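Local structure of Baccell_00875 (Bacteroides cellulosilyticus DSM 14838, 5NOK) at residues V29-N34 against R116-G121; S41-K46 against P186-V191. The protein probably acts as a polysaccharide lyase that cleaves the bond between terminal rhamnose and glucuronic acid in plant arabinogalactan side chains. All coordinates share one frame; numbering follows the deposited sequence.

Contact 1: residues V29-N34 against R116-G121; sequences VEMRIN and REIKQG
Arg116 NH1 is gripped by two backbone carbonyls, those of Gly38 and Gly100, while Ile33 CD1 rests obliquely against the guanidinium, 3.9 Å from that same nitrogen. NE adds a salt bridge to Glu125, so the group is held at several points and its charge has a mate although the residue is buried. Arg116 reaches this place because its chain runs extended from CG to NE; the two side chains slide past each other in opposite directions, and the end nitrogen NH1 does the touching. An arginine suits a site where carbonyls and a carboxylate must be satisfied beside an apolar branch.

At the other end, Val29 N donates to Gly121 O over 3.0 Å, nearly straight at 168°. Gln120 and Gly121 both have positive phi, with backbone angles close to those of a type I' turn, which closes the hairpin of strands 110-119 and 122-131, and glycine adopts phi 76° easily. Val29 CG2 lies 3.7 Å from the same Gly121 O.

Between these polar ends the contact is greasy. Met31, a selenomethionine in the crystal, bends at chi2 and chi3 to bring its CE to Ile118 CD1 at 3.3 Å, tighter than usual for two methyl groups. An unbranched, flexible chain such as methionine's can bend to bring its end methyl against Ile118, and the branched Ile118 offers its delta methyl, which also faces Val29 O.

Strand 29-33 runs roughly antiparallel to 116-119 at 151°, but with axes 9.0 Å apart it lies over the face of the sheet rather than pairing with its strands; Leu123 of strand 122-131 and Met101 also touch Met31, and strand 40-45 pairs with 29-33.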
loop_
_atom_site.group_PDB
_atom_site.type_symbol
_atom_site.label_atom_id
_atom_site.label_comp_id
_atom_site.label_asym_id
_atom_site.label_seq_id
_atom_site.Cartn_x
_atom_site.Cartn_y
_atom_site.Cartn_z
ATOM N N VAL A 29 10.213 20.562 17.387
ATOM C CA VAL A 29 10.401 20.675 15.948
ATOM C C VAL A 29 11.331 21.847 15.707
ATOM O O VAL A 29 11.119 22.914 16.244
ATOM C CB VAL A 29 9.055 20.881 15.203
ATOM C CG1 VAL A 29 9.281 21.277 13.748
ATOM C CG2 VAL A 29 8.208 19.623 15.286
ATOM N N GLU A 30 12.348 21.638 14.879
ATOM C CA GLU A 30 13.209 22.717 14.380
ATOM C C GLU A 30 13.215 22.768 12.871
ATOM O O GLU A 30 12.904 21.789 12.193
ATOM C CB GLU A 30 14.637 22.497 14.864
ATOM C CG GLU A 30 14.781 22.687 16.369
ATOM C CD GLU A 30 16.221 22.613 16.830
ATOM O OE1 GLU A 30 16.973 21.769 16.284
ATOM O OE2 GLU A 30 16.591 23.403 17.734
HETATM N N MSE A 31 13.589 23.911 12.331
HETATM C CA MSE A 31 13.609 24.067 10.894
HETATM C C MSE A 31 14.573 25.087 10.400
HETATM O O MSE A 31 15.009 25.958 11.146
HETATM C CB MSE A 31 12.228 24.486 10.404
HETATM C CG MSE A 31 11.910 25.907 10.864
HETATM SE SE MSE A 31 9.988 26.114 11.177
HETATM C CE MSE A 31 10.075 25.027 12.819
ATOM N N ARG A 32 14.898 24.969 9.114
ATOM C CA ARG A 32 15.625 25.995 8.387
ATOM C C ARG A 32 14.668 26.502 7.305
ATOM O O ARG A 32 14.049 25.719 6.597
ATOM C CB ARG A 32 16.927 25.428 7.800
ATOM N N ILE A 33 14.510 27.813 7.219
ATOM C CA ILE A 33 13.729 28.429 6.175
ATOM C C ILE A 33 14.677 28.763 5.016
ATOM O O ILE A 33 15.800 29.229 5.231
ATOM C CB ILE A 33 13.015 29.708 6.666
ATOM C CG1 ILE A 33 12.289 29.489 8.010
ATOM C CG2 ILE A 33 12.036 30.208 5.620
ATOM C CD1 ILE A 33 11.263 28.389 8.020
ATOM N N ASN A 34 14.221 28.517 3.788
ATOM C CA ASN A 34 14.937 28.944 2.580
ATOM C C ASN A 34 14.721 30.447 2.469
ATOM O O ASN A 34 13.580 30.888 2.312
ATOM C CB ASN A 34 14.391 28.206 1.365
ATOM C CG ASN A 34 15.099 28.570 0.058
ATOM O OD1 ASN A 34 15.279 29.741 -0.261
ATOM N ND2 ASN A 34 15.425 27.553 -0.735
ATOM N N ARG A 116 3.867 31.071 10.655
ATOM C CA ARG A 116 4.406 29.932 11.391
ATOM C C ARG A 116 4.740 30.312 12.830
ATOM O O ARG A 116 5.252 31.401 13.084
ATOM C CB ARG A 116 5.679 29.423 10.732
ATOM C CG ARG A 116 5.515 29.012 9.284
ATOM C CD ARG A 116 6.869 28.693 8.699
ATOM N NE ARG A 116 6.729 28.149 7.360
ATOM C CZ ARG A 116 7.248 28.651 6.231
ATOM N NH1 ARG A 116 8.045 29.726 6.219
ATOM N NH2 ARG A 116 7.012 28.009 5.084
ATOM N N GLU A 117 4.479 29.394 13.752
ATOM C CA GLU A 117 4.802 29.570 15.170
ATOM C C GLU A 117 5.201 28.218 15.788
ATOM O O GLU A 117 4.722 27.158 15.356
ATOM C CB GLU A 117 3.596 30.176 15.913
ATOM C CG GLU A 117 3.956 30.833 17.243
ATOM C CD GLU A 117 2.752 31.377 18.002
ATOM O OE1 GLU A 117 1.807 31.885 17.354
ATOM O OE2 GLU A 117 2.759 31.310 19.258
ATOM N N ILE A 118 6.115 28.265 16.756
ATOM C CA ILE A 118 6.472 27.111 17.579
ATOM C C ILE A 118 5.695 27.231 18.878
ATOM O O ILE A 118 5.993 28.096 19.704
ATOM C CB ILE A 118 7.979 27.059 17.890
ATOM C CG1 ILE A 118 8.795 27.078 16.598
ATOM C CG2 ILE A 118 8.337 25.816 18.703
ATOM C CD1 ILE A 118 8.659 25.845 15.729
ATOM N N LYS A 119 4.677 26.392 19.035
ATOM C CA LYS A 119 3.818 26.400 20.207
ATOM C C LYS A 119 4.068 25.083 20.923
ATOM O O LYS A 119 3.755 23.993 20.396
ATOM C CB LYS A 119 2.344 26.574 19.809
ATOM N N GLN A 120 4.707 25.202 22.089
ATOM C CA GLN A 120 5.032 24.094 22.981
ATOM C C GLN A 120 5.755 22.950 22.231
ATOM O O GLN A 120 5.349 21.785 22.300
ATOM C CB GLN A 120 3.762 23.611 23.732
ATOM C CG GLN A 120 4.112 22.731 24.947
ATOM C CD GLN A 120 2.953 22.433 25.896
ATOM O OE1 GLN A 120 2.073 23.259 26.126
ATOM N NE2 GLN A 120 2.974 21.254 26.461
ATOM N N GLY A 121 6.798 23.300 21.476
ATOM C CA GLY A 121 7.557 22.324 20.685
ATOM C C GLY A 121 6.927 21.804 19.383
ATOM O O GLY A 121 7.559 21.009 18.690
#

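Contact 2: residues S41-K46 against P186-V191; sequences SELTLK and PHLGLV
This is a buried, almost wholly apolar packing contact between two β layers: strand 41-45, from the small N-terminal hairpin, lies against strand 187-191 of the large antiparallel sheet, their directions 120° apart and no hydrogen bond joining them. Leu45 covers most of the ground. Its CD1 slides past the ring of Pro186, reaching CG at 3.5 Å, and also meets the carbonyl oxygen of His187, 3.8 Å away. Its other methyl, CD2, approaches Leu188 CD1 at 3.7 Å, the two side chains crossing at a slant. Pro186, which follows a cis peptide bond, presents a rigid hydrocarbon ring well suited to such a methyl.

The alternation of a β strand explains the pattern: Leu43 and Leu45 point toward the large sheet, whereas Thr44 points away. At its start the strand carries a classic β bulge, Ser41 and Glu42 both facing Arg32. Leu188 divides its methyls between two partners; with CG anti to the backbone N (chi1 -161°), it gives CD1 to Leu45 and CD2 to Leu43 CD2, 4.2 Å off. With an alanine in place of Leu45, both terminal methyls go, which would probably open a gap beside the Pro186 ring and leave Leu188 CD1 without its nearest neighbour here. Trp54 touches both Leu45 and Leu188, and Ala241 and Val239 of the adjoining strand 232-242 extend the same hydrophobic layer.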
loop_
_atom_site.group_PDB
_atom_site.type_symbol
_atom_site.label_atom_id
_atom_site.label_comp_id
_atom_site.label_asym_id
_atom_site.label_seq_id
_atom_site.Cartn_x
_atom_site.Cartn_y
_atom_site.Cartn_z
ATOM N N SER A 41 13.146 24.231 4.277
ATOM C CA SER A 41 14.158 23.405 3.608
ATOM C C SER A 41 14.449 22.167 4.411
ATOM O O SER A 41 14.636 21.082 3.851
ATOM C CB SER A 41 15.475 24.176 3.479
ATOM O OG SER A 41 15.315 25.270 2.609
ATOM N N GLU A 42 14.559 22.349 5.726
ATOM C CA GLU A 42 14.970 21.282 6.625
ATOM C C GLU A 42 14.001 21.276 7.796
ATOM O O GLU A 42 13.675 22.327 8.335
ATOM C CB GLU A 42 16.419 21.494 7.099
ATOM C CG GLU A 42 16.894 20.482 8.146
ATOM C CD GLU A 42 18.397 20.541 8.484
ATOM O OE1 GLU A 42 19.202 19.826 7.816
ATOM O OE2 GLU A 42 18.762 21.257 9.460
ATOM N N LEU A 43 13.555 20.078 8.161
ATOM C CA LEU A 43 12.661 19.853 9.266
ATOM C C LEU A 43 13.257 18.736 10.094
ATOM O O LEU A 43 13.389 17.577 9.619
ATOM C CB LEU A 43 11.300 19.455 8.726
ATOM C CG LEU A 43 10.097 19.508 9.651
ATOM C CD1 LEU A 43 9.948 20.895 10.255
ATOM C CD2 LEU A 43 8.880 19.143 8.818
ATOM N N THR A 44 13.652 19.093 11.310
ATOM C CA THR A 44 14.297 18.173 12.252
ATOM C C THR A 44 13.621 18.203 13.616
ATOM O O THR A 44 12.851 19.116 13.945
ATOM C CB THR A 44 15.802 18.495 12.458
ATOM O OG1 THR A 44 15.947 19.861 12.862
ATOM C CG2 THR A 44 16.577 18.259 11.191
ATOM N N LEU A 45 13.904 17.163 14.380
ATOM C CA LEU A 45 13.403 16.998 15.719
ATOM C C LEU A 45 14.593 17.051 16.667
ATOM O O LEU A 45 15.517 16.217 16.574
ATOM C CB LEU A 45 12.705 15.677 15.841
ATOM C CG LEU A 45 11.454 15.529 15.014
ATOM C CD1 LEU A 45 10.937 14.108 15.220
ATOM C CD2 LEU A 45 10.414 16.578 15.375
ATOM N N LYS A 46 14.594 18.070 17.525
ATOM C CA LYS A 46 15.719 18.347 18.402
ATOM C C LYS A 46 15.892 17.220 19.407
ATOM O O LYS A 46 14.929 16.835 20.079
ATOM C CB LYS A 46 15.512 19.654 19.145
ATOM C CG LYS A 46 16.678 20.057 20.050
ATOM C CD LYS A 46 16.370 21.379 20.735
ATOM C CE LYS A 46 17.459 21.772 21.741
ATOM N NZ LYS A 46 18.819 21.881 21.123
ATOM N N PRO A 186 12.094 9.379 17.526
ATOM C CA PRO A 186 10.735 9.896 17.367
ATOM C C PRO A 186 10.201 9.759 15.936
ATOM O O PRO A 186 10.966 9.625 14.979
ATOM C CB PRO A 186 10.887 11.361 17.729
ATOM C CG PRO A 186 12.303 11.695 17.386
ATOM C CD PRO A 186 13.086 10.450 17.704
ATOM N N HIS A 187 8.879 9.739 15.827
ATOM C CA HIS A 187 8.176 9.831 14.562
ATOM C C HIS A 187 7.595 11.228 14.411
ATOM O O HIS A 187 7.767 12.073 15.302
ATOM C CB HIS A 187 7.127 8.756 14.521
ATOM C CG HIS A 187 7.702 7.384 14.662
ATOM N ND1 HIS A 187 7.416 6.556 15.728
ATOM C CD2 HIS A 187 8.592 6.716 13.901
ATOM C CE1 HIS A 187 8.092 5.433 15.602
ATOM N NE2 HIS A 187 8.810 5.503 14.500
ATOM N N LEU A 188 6.968 11.508 13.267
ATOM C CA LEU A 188 6.458 12.846 12.975
ATOM C C LEU A 188 4.988 12.776 12.619
ATOM O O LEU A 188 4.544 11.822 12.004
ATOM C CB LEU A 188 7.233 13.466 11.829
ATOM C CG LEU A 188 7.122 14.990 11.719
ATOM C CD1 LEU A 188 7.898 15.678 12.824
ATOM C CD2 LEU A 188 7.630 15.491 10.404
ATOM N N GLY A 189 4.237 13.799 13.001
ATOM C CA GLY A 189 2.807 13.864 12.714
ATOM C C GLY A 189 2.431 15.226 12.218
ATOM O O GLY A 189 3.045 16.209 12.566
ATOM N N LEU A 190 1.435 15.266 11.367
ATOM C CA LEU A 190 0.852 16.486 10.890
ATOM C C LEU A 190 -0.649 16.324 11.097
ATOM O O LEU A 190 -1.228 15.366 10.598
ATOM C CB LEU A 190 1.194 16.672 9.411
ATOM C CG LEU A 190 0.650 17.922 8.702
ATOM C CD1 LEU A 190 1.487 18.271 7.476
ATOM C CD2 LEU A 190 -0.824 17.782 8.322
ATOM N N VAL A 191 -1.283 17.253 11.812
ATOM C CA VAL A 191 -2.725 17.174 12.051
ATOM C C VAL A 191 -3.360 18.485 11.620
ATOM O O VAL A 191 -2.906 19.554 12.022
ATOM C CB VAL A 191 -3.002 16.882 13.535
ATOM C CG1 VAL A 191 -4.440 17.134 13.918
ATOM C CG2 VAL A 191 -2.639 15.437 13.846
#

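How the contacts relate
Contacts 1 and 2 hold the two strands of one hairpin, 29-33 and 40-45, against the same eight-stranded antiparallel sheet, with centres about 9 Å apart. The hairpin partners bond to each other directly, Glu30 N lying 2.7 Å from Thr44 O and Arg32 O 2.9 Å from Ser41 N. Contact 2 belongs to the core: every touching residue is buried, and leucines and a proline do nearly all the work. Contact 1 lies farther from the chain's centre, is only partly buried, and combines one backbone hydrogen bond with apolar packing, beside an arginine whose polar partners lie outside both segments. Val29 bridges the two, its side chain also touching Leu43 and Leu45.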